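Local structure of CD1-2 antigen (Gallus gallus, 3DBX) at residues F13-T18 / K68-S73; P39-D44 / L50-P55; E86-A91 / R97-H102; R198-V203 / T254-P259; R228-P231 / A235-T238. The protein probably presents lipid antigens at the cell surface, as an MHC class I-like glycoprotein of the CD1 family. All coordinates share one frame; numbering follows the deposited sequence. Where two conformers were deposited one is given.

Contact 1. Residues F13-T18 / K68-S73; sequences FQLFYT and KILSFS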
# COMPACT_ATOMS: atom_id res chain seq x y z
N PHE A 13 3.03 -14.00 -1.80
CA PHE A 13 1.71 -13.82 -2.41
C PHE A 13 0.70 -13.35 -1.36
O PHE A 13 0.58 -13.96 -0.32
CB PHE A 13 1.25 -15.14 -3.00
CG PHE A 13 -0.03 -15.05 -3.75
CD1 PHE A 13 -0.09 -14.33 -4.95
CD2 PHE A 13 -1.17 -15.67 -3.28
CE1 PHE A 13 -1.28 -14.23 -5.67
CE2 PHE A 13 -2.37 -15.57 -3.99
CZ PHE A 13 -2.42 -14.86 -5.19
N GLN A 14 0.00 -12.25 -1.66
CA GLN A 14 -0.98 -11.67 -0.75
C GLN A 14 -2.27 -11.33 -1.45
O GLN A 14 -2.27 -10.95 -2.62
CB GLN A 14 -0.43 -10.39 -0.12
CG GLN A 14 0.74 -10.59 0.82
CD GLN A 14 1.12 -9.29 1.51
OE1 GLN A 14 0.61 -8.98 2.58
NE2 GLN A 14 2.00 -8.52 0.89
N LEU A 15 -3.37 -11.43 -0.70
CA LEU A 15 -4.70 -11.12 -1.15
C LEU A 15 -5.32 -10.14 -0.14
O LEU A 15 -5.27 -10.36 1.07
CB LEU A 15 -5.55 -12.39 -1.21
CG LEU A 15 -5.25 -13.50 -2.21
CD1 LEU A 15 -6.04 -14.78 -1.85
CD2 LEU A 15 -5.59 -13.06 -3.61
N PHE A 16 -5.92 -9.08 -0.66
CA PHE A 16 -6.58 -8.06 0.15
C PHE A 16 -8.02 -7.89 -0.38
O PHE A 16 -8.20 -7.53 -1.52
CB PHE A 16 -5.85 -6.72 -0.08
CG PHE A 16 -4.43 -6.71 0.40
CD1 PHE A 16 -4.13 -6.25 1.66
CD2 PHE A 16 -3.41 -7.17 -0.41
CE1 PHE A 16 -2.79 -6.25 2.13
CE2 PHE A 16 -2.08 -7.19 0.04
CZ PHE A 16 -1.78 -6.73 1.29
N TYR A 17 -9.03 -8.12 0.45
CA TYR A 17 -10.43 -8.00 0.01
C TYR A 17 -11.20 -7.12 0.96
O TYR A 17 -11.05 -7.26 2.16
CB TYR A 17 -11.11 -9.37 -0.01
CG TYR A 17 -10.84 -10.16 -1.26
CD1 TYR A 17 -11.76 -10.19 -2.30
CD2 TYR A 17 -9.65 -10.86 -1.42
CE1 TYR A 17 -11.50 -10.93 -3.48
CE2 TYR A 17 -9.38 -11.59 -2.60
CZ TYR A 17 -10.31 -11.61 -3.61
OH TYR A 17 -10.06 -12.34 -4.77
N THR A 18 -12.04 -6.24 0.41
CA THR A 18 -12.93 -5.34 1.17
C THR A 18 -14.37 -5.56 0.68
O THR A 18 -14.66 -5.49 -0.53
CB THR A 18 -12.54 -3.88 0.99
OG1 THR A 18 -11.19 -3.70 1.43
CG2 THR A 18 -13.45 -2.95 1.78
N LYS A 68 -10.53 -19.72 -10.09
CA LYS A 68 -11.75 -20.45 -9.72
C LYS A 68 -11.93 -20.56 -8.20
O LYS A 68 -13.05 -20.42 -7.69
CB LYS A 68 -11.79 -21.83 -10.38
N ILE A 69 -10.82 -20.79 -7.49
CA ILE A 69 -10.77 -20.85 -6.02
C ILE A 69 -11.28 -19.56 -5.39
O ILE A 69 -12.06 -19.58 -4.43
CB ILE A 69 -9.31 -21.10 -5.54
CG1 ILE A 69 -8.92 -22.57 -5.68
CG2 ILE A 69 -9.09 -20.60 -4.09
CD1 ILE A 69 -7.41 -22.83 -5.56
N LEU A 70 -10.82 -18.44 -5.94
CA LEU A 70 -11.09 -17.13 -5.38
C LEU A 70 -12.52 -16.65 -5.61
O LEU A 70 -13.05 -15.84 -4.83
CB LEU A 70 -10.08 -16.12 -5.94
CG LEU A 70 -8.59 -16.35 -5.59
CD1 LEU A 70 -7.65 -15.33 -6.26
CD2 LEU A 70 -8.37 -16.37 -4.09
N SER A 71 -13.16 -17.19 -6.65
CA SER A 71 -14.47 -16.72 -7.10
C SER A 71 -15.63 -17.66 -6.78
O SER A 71 -16.62 -17.26 -6.18
CB SER A 71 -14.42 -16.47 -8.60
OG SER A 71 -13.12 -16.03 -8.97
N PHE A 72 -15.51 -18.93 -7.19
CA PHE A 72 -16.68 -19.81 -7.18
C PHE A 72 -16.67 -20.84 -6.06
O PHE A 72 -17.69 -21.50 -5.82
CB PHE A 72 -16.85 -20.53 -8.52
CG PHE A 72 -16.48 -19.70 -9.73
CD1 PHE A 72 -17.18 -18.54 -10.05
CD2 PHE A 72 -15.44 -20.12 -10.58
CE1 PHE A 72 -16.83 -17.78 -11.16
CE2 PHE A 72 -15.08 -19.37 -11.70
CZ PHE A 72 -15.78 -18.20 -12.00
N SER A 73 -15.53 -20.98 -5.37
CA SER A 73 -15.36 -22.09 -4.42
C SER A 73 -15.94 -21.80 -3.04
O SER A 73 -16.45 -20.71 -2.77
CB SER A 73 -13.88 -22.49 -4.31
OG SER A 73 -13.14 -21.56 -3.52
O HOH W 1 -12.63 -13.05 -5.79
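Leu-70 alone carries the helical side of this contact, meeting Leu-15 and Tyr-17, two alternate residues on one face of strand 12-21. One residue earlier, Ile-69 points elsewhere and packs on Ile-165 and Ser-169 of helix 156-180, leaving the approach to the strand to its successor. Leu-70 has CG anti to its carbonyl carbon (chi1 -64°), which carries both methyls down to the sheet. Its CD2 lies 3.6 Å from Leu-15 CD1, and its CD1 lies 4.1 Å from Leu-15 CD2, so the two forks touch through both branches, with their stems at a slant to each other. This is the MHC class I-like platform seen in small: a helix of the groove wall resting on a strand of the groove floor. A palmitic acid is bound about 4 Å from the side chain of Leu-15, so this patch borders the lipid site. Tyr-17 comes in nearly at a right angle, its OH 4.0 Å from Leu-70 CB. Tyr-17 OH also lies 2.9 Å from a water, with which it hydrogen-bonds, and the same water donates a bond to Leu-70 O, tying the buried phenol to the helix backbone. Ser-71, next along, turns aside; its OG bonds to Lys-67 O within the helix. Ser-73 then leaves toward the other wall, packing on Phe-161, while its O accepts a bond from Asn-79 ND2.

Contact 2. Residues P39-D44 / L50-P55; sequences PIMVLD and LNICRP. With NAG (2-acetamido-2-deoxy-beta-D-glucopyranose), chain D.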
# COMPACT_ATOMS: atom_id res chain seq x y z
N PRO A 39 0.90 -5.89 -8.51
CA PRO A 39 -0.50 -6.31 -8.63
C PRO A 39 -0.62 -7.35 -9.74
O PRO A 39 -0.19 -7.10 -10.87
CB PRO A 39 -1.19 -5.03 -9.05
CG PRO A 39 -0.29 -3.92 -8.51
CD PRO A 39 1.06 -4.46 -8.83
N ILE A 40 -1.15 -8.53 -9.42
CA ILE A 40 -1.27 -9.66 -10.36
C ILE A 40 -2.69 -9.71 -10.91
O ILE A 40 -2.90 -9.95 -12.11
CB ILE A 40 -0.89 -11.02 -9.64
CG1 ILE A 40 0.59 -11.07 -9.33
CG2 ILE A 40 -1.21 -12.22 -10.48
CD1 ILE A 40 1.44 -10.50 -10.42
N MET A 41 -3.65 -9.48 -10.02
CA MET A 41 -5.08 -9.58 -10.31
C MET A 41 -5.79 -8.52 -9.51
O MET A 41 -5.39 -8.22 -8.38
CB MET A 41 -5.62 -10.96 -9.91
CG MET A 41 -5.30 -12.06 -10.88
SD MET A 41 -6.01 -13.67 -10.49
CE MET A 41 -5.24 -14.03 -8.91
N VAL A 42 -6.81 -7.93 -10.09
CA VAL A 42 -7.63 -6.98 -9.35
C VAL A 42 -9.09 -7.34 -9.58
O VAL A 42 -9.50 -7.65 -10.70
CB VAL A 42 -7.27 -5.51 -9.75
CG1 VAL A 42 -8.40 -4.53 -9.52
CG2 VAL A 42 -6.04 -5.06 -8.95
N LEU A 43 -9.88 -7.34 -8.52
CA LEU A 43 -11.27 -7.68 -8.67
C LEU A 43 -11.99 -6.49 -9.32
O LEU A 43 -11.79 -5.35 -8.89
CB LEU A 43 -11.86 -8.03 -7.30
CG LEU A 43 -13.32 -8.49 -7.24
CD1 LEU A 43 -13.41 -9.90 -7.72
CD2 LEU A 43 -13.93 -8.37 -5.83
N ASP A 44 -12.78 -6.72 -10.37
CA ASP A 44 -13.55 -5.60 -10.93
C ASP A 44 -14.82 -5.41 -10.11
O ASP A 44 -15.62 -6.34 -10.00
CB ASP A 44 -13.90 -5.78 -12.41
CG ASP A 44 -14.65 -4.58 -12.98
OD1 ASP A 44 -14.05 -3.49 -13.11
OD2 ASP A 44 -15.86 -4.70 -13.27
N LEU A 50 -12.09 -11.45 -11.89
CA LEU A 50 -10.70 -11.11 -11.61
C LEU A 50 -10.01 -10.63 -12.88
O LEU A 50 -9.77 -11.41 -13.79
CB LEU A 50 -9.97 -12.32 -11.00
CG LEU A 50 -10.24 -12.40 -9.50
CD1 LEU A 50 -10.19 -13.82 -8.98
CD2 LEU A 50 -9.28 -11.52 -8.71
N ASN A 51 -9.75 -9.32 -12.94
CA ASN A 51 -8.93 -8.74 -14.00
C ASN A 51 -7.48 -9.18 -13.78
O ASN A 51 -6.99 -9.14 -12.66
CB ASN A 51 -9.01 -7.20 -14.00
CG ASN A 51 -10.22 -6.66 -14.75
OD1 ASN A 51 -11.25 -7.33 -14.86
ND2 ASN A 51 -10.08 -5.40 -15.26
N ILE A 52 -6.82 -9.61 -14.85
CA ILE A 52 -5.38 -9.87 -14.83
C ILE A 52 -4.58 -8.63 -15.29
O ILE A 52 -4.84 -8.08 -16.37
CB ILE A 52 -5.06 -11.10 -15.68
CG1 ILE A 52 -5.32 -12.35 -14.86
CG2 ILE A 52 -3.61 -11.08 -16.10
CD1 ILE A 52 -6.22 -13.33 -15.54
N CYS A 53 -3.60 -8.23 -14.48
CA CYS A 53 -2.95 -6.92 -14.60
C CYS A 53 -1.70 -6.92 -15.45
O CYS A 53 -1.23 -5.85 -15.86
CB CYS A 53 -2.57 -6.39 -13.23
SG CYS A 53 -3.90 -6.25 -12.02
N ARG A 54 -1.12 -8.09 -15.69
CA ARG A 54 0.16 -8.18 -16.41
C ARG A 54 0.06 -9.15 -17.56
O ARG A 54 -0.61 -10.17 -17.42
CB ARG A 54 1.29 -8.60 -15.45
CG ARG A 54 1.50 -7.64 -14.30
CD ARG A 54 2.20 -6.39 -14.78
NE ARG A 54 2.43 -5.46 -13.68
CZ ARG A 54 2.13 -4.17 -13.71
NH1 ARG A 54 1.60 -3.63 -14.81
NH2 ARG A 54 2.37 -3.40 -12.65
N PRO A 55 0.73 -8.84 -18.71
CA PRO A 55 0.67 -9.70 -19.89
C PRO A 55 1.30 -11.08 -19.68
O PRO A 55 0.93 -12.03 -20.39
CB PRO A 55 1.41 -8.89 -20.97
CG PRO A 55 1.44 -7.48 -20.46
CD PRO A 55 1.55 -7.64 -18.97
C1 NAG D . -11.23 -4.64 -15.76
C2 NAG D . -11.13 -3.15 -15.35
C3 NAG D . -12.19 -2.28 -16.03
C4 NAG D . -12.15 -2.46 -17.56
C5 NAG D . -12.21 -3.95 -17.92
C6 NAG D . -11.88 -4.15 -19.40
C7 NAG D . -10.27 -3.13 -13.00
C8 NAG D . -10.45 -2.42 -11.69
N2 NAG D . -11.24 -2.94 -13.91
O3 NAG D . -12.01 -0.92 -15.67
O4 NAG D . -13.19 -1.72 -18.19
O5 NAG D . -11.28 -4.74 -17.18
O6 NAG D . -12.44 -5.35 -19.89
O7 NAG D . -9.28 -3.83 -13.19
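Val-42 and Asn-51 satisfy each other's backbones twice over. Val-42 N donates to Asn-51 O at 2.8 Å, and Asn-51 N returns a bond to Val-42 O, also 2.8 Å long but more bent, with 138° at the hydrogen. A third bond runs from Cys-53 N to Ile-40 O (3.0 Å); it is almost straight at the hydrogen, although the donor sits well above the carbonyl plane. Asn-51 O has a further neighbour in Met-41 CA, a CA-H...O contact of 3.1 Å. Strands 38-43 and 50-52 thus form an antiparallel hairpin at the edge of the floor sheet, and on the far side of strand 38-43, Ile-40 and Met-41 both face Ala-33 in a classic beta bulge. Not every acceptor fares as well: Pro-39 O is buried under Cys-53 CB and has no polar partner in the model. Leu-50 O, by contrast, receives the amine of Lys-67. Asn-51 is glycosylated, its ND2 bonded covalently to C1 of the sugar, and the acetamido N2 of the sugar donates to Asp-44 OD1 at 3.0 Å. The other carboxylate oxygen, Asp-44 OD2, bonds to Thr-47 OG1 in the turn, so one acid links glycan and hairpin loop. On the opposite face Met-41 and Ile-52 run side by side, pointing the same way, with CG and CG1 4.0 Å apart, while Met-41 CB reaches Leu-50 CD2.

Contact 3. Residues E86-A91 / R97-H102; sequences EMTAKA and RVFQIH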
# COMPACT_ATOMS: atom_id res chain seq x y z
N GLU A 86 -24.64 -12.88 6.34
CA GLU A 86 -25.25 -13.80 7.31
C GLU A 86 -24.82 -13.56 8.75
O GLU A 86 -25.62 -13.69 9.67
CB GLU A 86 -24.93 -15.26 6.96
CG GLU A 86 -25.21 -15.70 5.53
CD GLU A 86 -26.57 -15.26 5.01
OE1 GLU A 86 -27.60 -15.83 5.46
OE2 GLU A 86 -26.60 -14.36 4.13
N MET A 87 -23.54 -13.26 8.95
CA MET A 87 -22.99 -13.04 10.29
C MET A 87 -23.45 -11.70 10.87
O MET A 87 -23.66 -11.58 12.08
CB MET A 87 -21.45 -13.12 10.28
CG MET A 87 -20.87 -14.49 9.90
SD MET A 87 -21.21 -15.84 11.07
CE MET A 87 -22.71 -16.57 10.39
N THR A 88 -23.60 -10.71 10.00
CA THR A 88 -24.19 -9.43 10.35
C THR A 88 -25.61 -9.67 10.84
O THR A 88 -26.01 -9.16 11.88
CB THR A 88 -24.20 -8.46 9.14
OG1 THR A 88 -22.88 -8.39 8.58
CG2 THR A 88 -24.60 -7.07 9.56
N ALA A 89 -26.36 -10.47 10.08
CA ALA A 89 -27.72 -10.87 10.42
C ALA A 89 -27.81 -11.68 11.72
O ALA A 89 -28.64 -11.37 12.59
CB ALA A 89 -28.33 -11.65 9.25
N LYS A 90 -26.97 -12.71 11.84
CA LYS A 90 -27.00 -13.61 13.01
C LYS A 90 -26.34 -12.99 14.25
O LYS A 90 -26.17 -13.65 15.27
CB LYS A 90 -26.38 -14.97 12.66
N ALA A 91 -25.98 -11.72 14.14
CA ALA A 91 -25.39 -10.99 15.26
C ALA A 91 -26.28 -9.80 15.61
O ALA A 91 -26.01 -9.08 16.59
CB ALA A 91 -23.99 -10.53 14.91
N ARG A 97 -21.83 -2.16 7.08
CA ARG A 97 -20.76 -2.90 7.72
C ARG A 97 -19.63 -3.01 6.69
O ARG A 97 -19.89 -3.24 5.52
CB ARG A 97 -21.24 -4.30 8.11
CG ARG A 97 -22.04 -4.35 9.38
CD ARG A 97 -21.19 -4.09 10.60
NE ARG A 97 -22.03 -3.65 11.70
CZ ARG A 97 -21.57 -3.21 12.87
NH1 ARG A 97 -20.26 -3.14 13.10
NH2 ARG A 97 -22.41 -2.81 13.79
N VAL A 98 -18.39 -2.79 7.11
CA VAL A 98 -17.26 -3.05 6.23
C VAL A 98 -16.44 -4.23 6.76
O VAL A 98 -15.89 -4.17 7.87
CB VAL A 98 -16.30 -1.84 6.08
CG1 VAL A 98 -15.29 -2.10 4.95
CG2 VAL A 98 -17.05 -0.56 5.81
N PHE A 99 -16.32 -5.27 5.94
CA PHE A 99 -15.47 -6.41 6.28
C PHE A 99 -14.22 -6.40 5.41
O PHE A 99 -14.28 -5.96 4.27
CB PHE A 99 -16.22 -7.74 6.11
CG PHE A 99 -17.32 -7.96 7.14
CD1 PHE A 99 -17.07 -8.68 8.30
CD2 PHE A 99 -18.59 -7.45 6.92
CE1 PHE A 99 -18.07 -8.88 9.25
CE2 PHE A 99 -19.60 -7.65 7.85
CZ PHE A 99 -19.34 -8.37 9.02
N GLN A 100 -13.11 -6.90 5.94
CA GLN A 100 -11.83 -6.96 5.21
C GLN A 100 -11.14 -8.30 5.44
O GLN A 100 -11.24 -8.89 6.53
CB GLN A 100 -10.92 -5.80 5.60
CG GLN A 100 -11.41 -4.41 5.13
CD GLN A 100 -10.80 -3.27 5.88
OE1 GLN A 100 -11.31 -2.88 6.90
NE2 GLN A 100 -9.71 -2.70 5.36
N ILE A 101 -10.44 -8.80 4.41
CA ILE A 101 -9.78 -10.11 4.46
C ILE A 101 -8.36 -10.00 3.93
O ILE A 101 -8.16 -9.60 2.78
CB ILE A 101 -10.55 -11.21 3.64
CG1 ILE A 101 -11.97 -11.42 4.16
CG2 ILE A 101 -9.80 -12.55 3.68
CD1 ILE A 101 -13.04 -10.65 3.41
N HIS A 102 -7.38 -10.34 4.76
CA HIS A 102 -5.98 -10.28 4.35
C HIS A 102 -5.41 -11.67 4.48
O HIS A 102 -5.41 -12.24 5.56
CB HIS A 102 -5.22 -9.26 5.21
CG HIS A 102 -3.77 -9.13 4.84
ND1 HIS A 102 -2.83 -8.66 5.72
CD2 HIS A 102 -3.11 -9.41 3.69
CE1 HIS A 102 -1.64 -8.65 5.13
NE2 HIS A 102 -1.78 -9.12 3.90
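Thr-88 splits its two branches between two partners, the methyl going to Arg-97 and the hydroxyl to Phe-99. With OG1 beside the backbone N and CG2 anti to it (chi1 -51°), the branch point faces the start of strand 97-107. Thr-88 CG2 rests 3.7 Å from Arg-97 CG, a contact with the aliphatic root of the arginine and not with its charged end. The arginine bends at its second torsion (chi2 -70°), which takes the guanidinium off the helix and on to Glu-121, where NH1 makes a salt bridge with OE2. Phe-99 presents its rim: OG1 of Thr-88 lies near the ring plane, 3.4 Å from CE2 and 3.6 Å from CZ, so the oxygen faces the weakly positive C-H edge instead of the pi cloud. The hydroxyl is not left to this contact alone, because it hydrogen-bonds to Met-84 O one turn back in the helix; that bond helps fix its rotation and lets a polar group sit buried beside an aromatic ring. Met-87, next to it, heads the other way into helix 143-154. Strand 97-107 shows two faces accordingly: Phe-99 looks to the helix, whereas Gln-100 hydrogen-bonds to the other protein chain of the assembly. A wall helix on one side of a floor strand and a partner subunit beneath is the layout of the MHC class I-like groove platform.

Contact 4. Residues R198-V203 / T254-P259; sequences RTAGQV and TLLVSP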
# COMPACT_ATOMS: atom_id res chain seq x y z
N ARG A 198 16.35 24.33 4.29
CA ARG A 198 15.17 25.18 4.48
C ARG A 198 15.12 25.71 5.91
O ARG A 198 15.84 25.22 6.78
CB ARG A 198 13.89 24.41 4.10
CG ARG A 198 13.88 23.82 2.66
CD ARG A 198 13.71 24.99 1.68
NE ARG A 198 13.54 24.65 0.28
CZ ARG A 198 14.38 24.98 -0.69
NH1 ARG A 198 15.53 25.60 -0.41
NH2 ARG A 198 14.09 24.65 -1.94
N THR A 199 14.31 26.74 6.16
CA THR A 199 14.18 27.28 7.51
C THR A 199 13.56 26.24 8.45
O THR A 199 12.79 25.38 8.02
CB THR A 199 13.32 28.58 7.57
OG1 THR A 199 11.99 28.32 7.09
CG2 THR A 199 13.93 29.66 6.73
N ALA A 200 13.93 26.32 9.72
CA ALA A 200 13.29 25.56 10.79
C ALA A 200 13.26 26.40 12.08
O ALA A 200 13.96 27.42 12.19
CB ALA A 200 14.03 24.28 11.03
N GLY A 201 12.46 25.97 13.05
CA GLY A 201 12.32 26.69 14.33
C GLY A 201 13.56 26.60 15.20
O GLY A 201 14.46 25.81 14.93
N GLN A 202 13.59 27.41 16.26
CA GLN A 202 14.67 27.39 17.27
C GLN A 202 16.06 27.72 16.68
O GLN A 202 17.10 27.24 17.16
CB GLN A 202 14.68 26.04 18.01
CG GLN A 202 13.29 25.63 18.56
CD GLN A 202 13.31 24.33 19.35
OE1 GLN A 202 13.19 23.24 18.79
NE2 GLN A 202 13.46 24.44 20.67
N VAL A 203 16.04 28.57 15.64
CA VAL A 203 17.23 29.05 14.90
C VAL A 203 18.04 27.89 14.27
O VAL A 203 19.28 27.89 14.22
CB VAL A 203 18.08 30.07 15.74
CG1 VAL A 203 19.15 30.74 14.88
CG2 VAL A 203 17.16 31.14 16.35
N THR A 254 15.25 14.03 6.71
CA THR A 254 15.61 15.39 7.11
C THR A 254 16.43 15.37 8.37
O THR A 254 16.25 14.47 9.22
CB THR A 254 14.38 16.33 7.34
OG1 THR A 254 13.65 15.92 8.50
CG2 THR A 254 13.44 16.41 6.13
N LEU A 255 17.30 16.38 8.50
CA LEU A 255 18.17 16.55 9.66
C LEU A 255 18.13 18.01 10.09
O LEU A 255 18.46 18.89 9.29
CB LEU A 255 19.61 16.16 9.34
CG LEU A 255 20.65 16.23 10.47
CD1 LEU A 255 20.30 15.24 11.57
CD2 LEU A 255 22.07 16.01 9.97
N LEU A 256 17.75 18.27 11.34
CA LEU A 256 17.93 19.62 11.90
C LEU A 256 19.38 19.90 12.29
O LEU A 256 20.02 19.09 12.96
CB LEU A 256 17.00 19.87 13.08
CG LEU A 256 15.51 19.91 12.71
CD1 LEU A 256 14.63 19.45 13.88
CD2 LEU A 256 15.12 21.32 12.31
N VAL A 257 19.92 21.03 11.83
CA VAL A 257 21.27 21.45 12.17
C VAL A 257 21.28 22.92 12.60
O VAL A 257 20.35 23.67 12.29
CB VAL A 257 22.25 21.21 11.00
CG1 VAL A 257 22.24 19.73 10.58
CG2 VAL A 257 21.88 22.10 9.79
N SER A 258 22.32 23.33 13.33
CA SER A 258 22.55 24.74 13.63
C SER A 258 23.28 25.39 12.44
O SER A 258 24.14 24.77 11.84
CB SER A 258 23.40 24.87 14.89
OG SER A 258 22.59 25.00 16.05
N PRO A 259 22.91 26.62 12.08
CA PRO A 259 23.68 27.31 11.03
C PRO A 259 25.13 27.62 11.44
O PRO A 259 25.41 27.87 12.62
CB PRO A 259 22.90 28.61 10.82
CG PRO A 259 22.17 28.82 12.10
CD PRO A 259 21.80 27.45 12.57
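Leu-256 swings its side chain to Ala-200 through its first torsion: with CG anti to the carbonyl carbon (chi1 -67°), a residue whose CB does not itself face the other segment still delivers its CD2 methyl there. The methyl of Leu-256 ends 3.4 Å from Ala-200 CB, closer than carbons usually pack, so the fit at this point is snug. The alanine has nothing beyond CB and simply meets the tip of the leucine. A second torsional feature lies in the turn after Ala-200: Gln-202 and Val-203 both have positive phi (62° and 59°), the left-handed helical region, and these two residues reverse the chain between strands 192-200 and 204-214. That reversal brings the carbonyl oxygen of Val-203 up to the rim of the Pro-259 ring at CD, O lying 3.0 Å from CD and 3.7 Å from CG. Pro-259 offers no N-H, and the oxygen faces CD, the carbon bonded to the ring nitrogen, whose hydrogens are probably slightly positive. The two strands concerned are not neighbours: strand 204-214 runs between them in one sheet of the C1-set immunoglobulin sandwich, and Leu-256 also packs on Gln-204 and Leu-206 of it. The contact therefore closes over the beginning of that middle strand, at the margin of the domain. Ala-200 and Val-203 also touch a crystal neighbour, so the turn's exact shape may owe something to the lattice. Chemically, one methyl-methyl touch and one carbonyl-to-CH approach imply a modest, largely apolar surface seam, while the strands' backbone bonds to strand 204-214 supply the firmer link.

Contact 5. Residues R228-P231 / A235-T238; sequences REVP and ALST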
# COMPACT_ATOMS: atom_id res chain seq x y z
N ARG A 228 30.91 10.75 9.09
CA ARG A 228 30.44 9.75 10.05
C ARG A 228 28.91 9.77 10.15
O ARG A 228 28.31 10.84 10.18
CB ARG A 228 31.06 10.02 11.42
N GLU A 229 28.29 8.60 10.24
CA GLU A 229 26.83 8.52 10.35
C GLU A 229 26.24 9.25 11.56
O GLU A 229 26.67 9.04 12.69
CB GLU A 229 26.34 7.06 10.32
CG GLU A 229 24.81 6.93 10.33
CD GLU A 229 24.31 5.48 10.32
OE1 GLU A 229 25.13 4.53 10.32
OE2 GLU A 229 23.07 5.29 10.32
N VAL A 230 25.24 10.09 11.31
CA VAL A 230 24.48 10.73 12.37
C VAL A 230 23.57 9.67 12.99
O VAL A 230 22.72 9.12 12.29
CB VAL A 230 23.62 11.92 11.85
CG1 VAL A 230 22.81 12.54 12.98
CG2 VAL A 230 24.48 12.97 11.20
N PRO A 231 23.74 9.40 14.30
CA PRO A 231 22.87 8.45 14.98
C PRO A 231 21.45 9.03 15.08
O PRO A 231 21.29 10.24 14.91
CB PRO A 231 23.51 8.32 16.36
CG PRO A 231 24.19 9.63 16.57
CD PRO A 231 24.75 9.96 15.22
N ALA A 235 16.60 15.19 16.19
CA ALA A 235 17.12 15.99 15.10
C ALA A 235 16.91 15.35 13.73
O ALA A 235 16.85 16.05 12.73
CB ALA A 235 18.59 16.28 15.32
N LEU A 236 16.81 14.02 13.69
CA LEU A 236 16.82 13.27 12.43
C LEU A 236 15.46 12.62 12.19
O LEU A 236 14.94 11.90 13.04
CB LEU A 236 17.91 12.18 12.49
CG LEU A 236 18.63 11.65 11.24
CD1 LEU A 236 19.28 10.35 11.63
CD2 LEU A 236 17.72 11.42 10.12
N SER A 237 14.87 12.88 11.04
CA SER A 237 13.62 12.23 10.68
C SER A 237 13.75 11.63 9.28
O SER A 237 14.10 12.30 8.33
CB SER A 237 12.46 13.23 10.73
OG SER A 237 11.28 12.71 10.10
N THR A 238 13.52 10.33 9.17
CA THR A 238 13.43 9.76 7.84
C THR A 238 11.97 9.46 7.59
O THR A 238 11.29 8.87 8.45
CB THR A 238 14.36 8.58 7.60
OG1 THR A 238 14.05 7.98 6.32
CG2 THR A 238 14.26 7.54 8.75
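Leu-236, Val-230 and Pro-231 account for nearly all of the small interface, and Leu-236 contributes about half of it, some 50 Å². Its CG is placed away from the backbone N and beside the carbonyl carbon, at a chi1 of -152° that is well short of fully anti, and the side chain extends from there toward the segment 228-231. The branch that arrives is CD1. Leu-236 CD1 lies 3.7 Å from Val-230 O and 3.8 Å from Pro-231 O, one methyl facing two successive carbonyl oxygens, so what it touches first is backbone and not side chain. Val-230 is the buried partner, with 29 Å² hidden by the segment 235-238. Its CB faces strand 236-243, yet Val-230 CG1 stops 4.4 Å from Leu-236 CD1, a looser apolar touch than the methyl-to-carbonyl approaches. The two segments belong to different sheets of the C1-set immunoglobulin sandwich: 228-229 is an outermost strand of the sheet that also holds 220-225, 265-270 and 279-282, and 236-243 is an outermost strand of the other. The chain thus passes from one sheet to the other here, and the contact sits at the edge of the domain where the crossing is made. Trp-223 of strand 220-225 packs on both Val-230 and Leu-236, and Val-230 is also bonded to it through the backbone; the tryptophan thereby bridges the pair from within. Leu-255 of strand 249-257 meets Val-230 as well, drawing the valine into the sandwich interior. Pro-231, by contrast, turns its ring from the leucine and lies exposed, joining in through its carbonyl oxygen at the start of the connecting loop.

Contacts 1, 2 and 3 share the MHC-like platform and its one antiparallel sheet. Along the chain contact 2 is nested within the loop closed by contact 1, and the two touch, centres about 12 Å apart. Contact 3 follows in the chain, centre to centre about 16 Å from contact 1 and joined to it through neighbouring strands 12-21 and 97-107, but about 25 Å from contact 2. Contacts 4 and 5 come last, in the immunoglobulin domain, centres about 13 Å apart; along the chain contact 5 is nested inside the loop closed by contact 4, and strands 236-243 and 249-257 pair side by side. The centres of contacts 1 and 4 are about 49 Å apart, consistent with a lipid-binding platform carried on a separate immunoglobulin domain.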